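Local coordinates for Thiol:disulfide interchange protein DsbC (Haemophilus influenzae, PDB 1T3B) that probably forms and isomerises disulfide bonds in periplasmic proteins as a homodimeric thioredoxin-family enzyme with a redox-active cysteine pair, at residues A[70-75]-A[117-122]. Numbering follows the deposited sequence.
Sequences KLNSYK and TVRYLA
Arg-119 reaches from its strand to the end of helix 63-72 and meets Asn-72 tip to tip: NH2 of Arg-119 donates to OD1 of Asn-72 at 2.9 Å, with an N-H...O angle of 148°. The oxygen lies at the guanidinium edge, close to its plane, whereas the amide itself is turned 85° from that plane, so the two flat groups meet nearly perpendicular instead of stacking. The arginine chain bends at chi3 (-54°), just before the guanidinium whose edge meets Asn-72. NH2 of Arg-119 has a second acceptor in Thr-91 OG1, on the neighbouring strand 88-94, and the arginine is thereby tied to its own sheet as well as to the helix. CD2 of Leu-71 also approaches the guanidinium edge, 3.7 Å from NH2 of Arg-119. In the thioredoxin-like fold, strand 116-122 lies within the mixed sheet, between 79-81 and 88-94, and residues 71-74 pack on one face of the sheet beside helix 166-177. Leu-121 points from the strand toward these residues; its CD1 touches CD1 of Leu-71 at 3.9 Å, the two side chains crossing at a slant. More loosely, CD2 of Leu-121 lies 4.5 Å from CB of Tyr-74, a residue of the type I turn from Asn-72 to Lys-75, while Met-78 packs against Leu-71, Arg-119 and Leu-121 alike.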
ATOM      1  N   LYS A  70      -2.556   0.550 -21.955  1.00 80.26           N
ATOM      2  CA  LYS A  70      -4.003   0.502 -21.749  1.00 77.20           C
ATOM      3  C   LYS A  70      -4.616   1.737 -22.409  1.00 75.76           C
ATOM      4  O   LYS A  70      -5.503   1.627 -23.248  1.00 74.64           O
ATOM      5  CB  LYS A  70      -4.296   0.498 -20.244  1.00 76.58           C
ATOM      6  CG  LYS A  70      -5.747   0.664 -19.837  1.00 73.46           C
ATOM      7  CD  LYS A  70      -6.531  -0.609 -20.001  1.00 71.53           C
ATOM      8  CE  LYS A  70      -7.737  -0.612 -19.076  1.00 71.71           C
ATOM      9  NZ  LYS A  70      -7.362  -0.296 -17.663  1.00 70.69           N
ATOM     10  N   LEU A  71      -4.124   2.912 -22.026  1.00 74.37           N
ATOM     11  CA  LEU A  71      -4.596   4.178 -22.573  1.00 73.48           C
ATOM     12  C   LEU A  71      -4.468   4.176 -24.094  1.00 74.18           C
ATOM     13  O   LEU A  71      -5.466   4.202 -24.812  1.00 73.57           O
ATOM     14  CB  LEU A  71      -3.793   5.331 -21.967  1.00 72.66           C
ATOM     15  CG  LEU A  71      -4.016   6.732 -22.519  1.00 72.21           C
ATOM     16  CD1 LEU A  71      -3.825   7.766 -21.427  1.00 74.44           C
ATOM     17  CD2 LEU A  71      -3.051   6.973 -23.630  1.00 72.40           C
ATOM     18  N   ASN A  72      -3.238   4.134 -24.589  1.00 72.59           N
ATOM     19  CA  ASN A  72      -3.011   4.111 -26.017  1.00 70.70           C
ATOM     20  C   ASN A  72      -3.981   3.175 -26.708  1.00 70.23           C
ATOM     21  O   ASN A  72      -4.505   3.483 -27.768  1.00 69.81           O
ATOM     22  CB  ASN A  72      -1.587   3.671 -26.314  1.00 70.75           C
ATOM     23  CG  ASN A  72      -0.617   4.800 -26.207  1.00 71.38           C
ATOM     24  OD1 ASN A  72      -1.025   5.952 -26.160  1.00 74.92           O
ATOM     25  ND2 ASN A  72       0.674   4.494 -26.188  1.00 71.67           N
ATOM     26  N   SER A  73      -4.241   2.032 -26.096  1.00 70.26           N
ATOM     27  CA  SER A  73      -5.150   1.072 -26.703  1.00 71.62           C
ATOM     28  C   SER A  73      -6.539   1.649 -26.986  1.00 72.24           C
ATOM     29  O   SER A  73      -7.393   0.956 -27.519  1.00 73.02           O
ATOM     30  CB  SER A  73      -5.293  -0.156 -25.801  1.00 72.58           C
ATOM     31  OG  SER A  73      -6.318   0.035 -24.844  1.00 72.95           O
ATOM     32  N   TYR A  74      -6.760   2.910 -26.630  1.00 73.85           N
ATOM     33  CA  TYR A  74      -8.058   3.564 -26.825  1.00 74.77           C
ATOM     34  C   TYR A  74      -8.019   4.576 -27.953  1.00 74.31           C
ATOM     35  O   TYR A  74      -9.019   5.213 -28.270  1.00 74.25           O
ATOM     36  CB  TYR A  74      -8.504   4.259 -25.530  1.00 73.85           C
ATOM     37  CG  TYR A  74      -8.838   3.303 -24.408  1.00 73.26           C
ATOM     38  CD1 TYR A  74      -9.393   2.054 -24.680  1.00 74.30           C
ATOM     39  CD2 TYR A  74      -8.645   3.659 -23.081  1.00 73.02           C
ATOM     40  CE1 TYR A  74      -9.751   1.181 -23.656  1.00 75.13           C
ATOM     41  CE2 TYR A  74      -9.003   2.791 -22.043  1.00 74.65           C
ATOM     42  CZ  TYR A  74      -9.556   1.552 -22.338  1.00 74.84           C
ATOM     43  OH  TYR A  74      -9.924   0.693 -21.319  1.00 76.04           O
ATOM     44  N   LYS A  75      -6.838   4.715 -28.535  1.00 75.90           N
ATOM     45  CA  LYS A  75      -6.580   5.615 -29.642  1.00 78.53           C
ATOM     46  C   LYS A  75      -7.798   5.949 -30.523  1.00 78.06           C
ATOM     47  O   LYS A  75      -8.072   7.117 -30.778  1.00 79.20           O
ATOM     48  CB  LYS A  75      -5.444   5.009 -30.480  1.00 82.57           C
ATOM     49  CG  LYS A  75      -5.188   5.637 -31.837  1.00 87.30           C
ATOM     50  CD  LYS A  75      -4.105   4.857 -32.592  1.00 89.20           C
ATOM     51  CE  LYS A  75      -4.015   5.302 -34.048  1.00 90.70           C
ATOM     52  NZ  LYS A  75      -2.975   4.549 -34.795  1.00 93.41           N
ATOM     53  N   THR A 117       0.393  17.198 -30.634  1.00 75.21           N
ATOM     54  CA  THR A 117      -0.886  16.608 -31.011  1.00 75.05           C
ATOM     55  C   THR A 117      -1.720  16.376 -29.754  1.00 74.95           C
ATOM     56  O   THR A 117      -1.317  15.609 -28.874  1.00 77.35           O
ATOM     57  CB  THR A 117      -0.677  15.248 -31.695  1.00 75.54           C
ATOM     58  OG1 THR A 117      -0.215  15.455 -33.033  1.00 77.35           O
ATOM     59  CG2 THR A 117      -1.962  14.448 -31.710  1.00 75.10           C
ATOM     60  N   VAL A 118      -2.880  17.022 -29.666  1.00 73.42           N
ATOM     61  CA  VAL A 118      -3.739  16.861 -28.499  1.00 70.59           C
ATOM     62  C   VAL A 118      -4.782  15.769 -28.736  1.00 71.04           C
ATOM     63  O   VAL A 118      -5.514  15.802 -29.709  1.00 70.74           O
ATOM     64  CB  VAL A 118      -4.436  18.192 -28.148  1.00 69.20           C
ATOM     65  CG1 VAL A 118      -5.323  18.012 -26.935  1.00 68.47           C
ATOM     66  CG2 VAL A 118      -3.393  19.264 -27.875  1.00 69.42           C
ATOM     67  N   ARG A 119      -4.836  14.790 -27.841  1.00 70.83           N
ATOM     68  CA  ARG A 119      -5.779  13.684 -27.962  1.00 70.68           C
ATOM     69  C   ARG A 119      -6.679  13.643 -26.731  1.00 70.10           C
ATOM     70  O   ARG A 119      -6.208  13.417 -25.625  1.00 72.59           O
ATOM     71  CB  ARG A 119      -5.014  12.365 -28.092  1.00 72.43           C
ATOM     72  CG  ARG A 119      -3.727  12.478 -28.900  1.00 74.05           C
ATOM     73  CD  ARG A 119      -3.169  11.114 -29.282  1.00 74.83           C
ATOM     74  NE  ARG A 119      -3.005  10.252 -28.119  1.00 75.97           N
ATOM     75  CZ  ARG A 119      -2.515   9.019 -28.157  1.00 75.04           C
ATOM     76  NH1 ARG A 119      -2.135   8.489 -29.312  1.00 74.73           N
ATOM     77  NH2 ARG A 119      -2.406   8.318 -27.038  1.00 74.51           N
ATOM     78  N   TYR A 120      -7.974  13.858 -26.919  1.00 69.27           N
ATOM     79  CA  TYR A 120      -8.890  13.870 -25.794  1.00 68.59           C
ATOM     80  C   TYR A 120      -9.544  12.555 -25.433  1.00 68.41           C
ATOM     81  O   TYR A 120      -9.985  11.789 -26.286  1.00 68.65           O
ATOM     82  CB  TYR A 120     -10.028  14.877 -25.996  1.00 68.36           C
ATOM     83  CG  TYR A 120      -9.650  16.334 -26.068  1.00 65.78           C
ATOM     84  CD1 TYR A 120      -9.024  16.986 -25.006  1.00 66.77           C
ATOM     85  CD2 TYR A 120      -9.963  17.075 -27.195  1.00 65.62           C
ATOM     86  CE1 TYR A 120      -8.724  18.350 -25.078  1.00 65.30           C
ATOM     87  CE2 TYR A 120      -9.667  18.424 -27.271  1.00 66.40           C
ATOM     88  CZ  TYR A 120      -9.053  19.052 -26.222  1.00 65.45           C
ATOM     89  OH  TYR A 120      -8.766  20.383 -26.363  1.00 68.00           O
ATOM     90  N   LEU A 121      -9.617  12.349 -24.126  1.00 67.94           N
ATOM     91  CA  LEU A 121     -10.262  11.217 -23.501  1.00 66.57           C
ATOM     92  C   LEU A 121     -11.268  11.942 -22.624  1.00 65.24           C
ATOM     93  O   LEU A 121     -11.043  13.084 -22.244  1.00 64.67           O
ATOM     94  CB  LEU A 121      -9.272  10.440 -22.642  1.00 66.92           C
ATOM     95  CG  LEU A 121      -8.427   9.445 -23.421  1.00 68.54           C
ATOM     96  CD1 LEU A 121      -7.437   8.781 -22.526  1.00 67.54           C
ATOM     97  CD2 LEU A 121      -9.348   8.411 -24.027  1.00 69.64           C
ATOM     98  N   ALA A 122     -12.376  11.299 -22.299  1.00 63.60           N
ATOM     99  CA  ALA A 122     -13.370  11.961 -21.481  1.00 63.21           C
ATOM    100  C   ALA A 122     -13.155  11.713 -20.003  1.00 64.19           C
ATOM    101  O   ALA A 122     -12.671  10.662 -19.584  1.00 64.29           O
ATOM    102  CB  ALA A 122     -14.769  11.509 -21.876  1.00 60.70           C
TER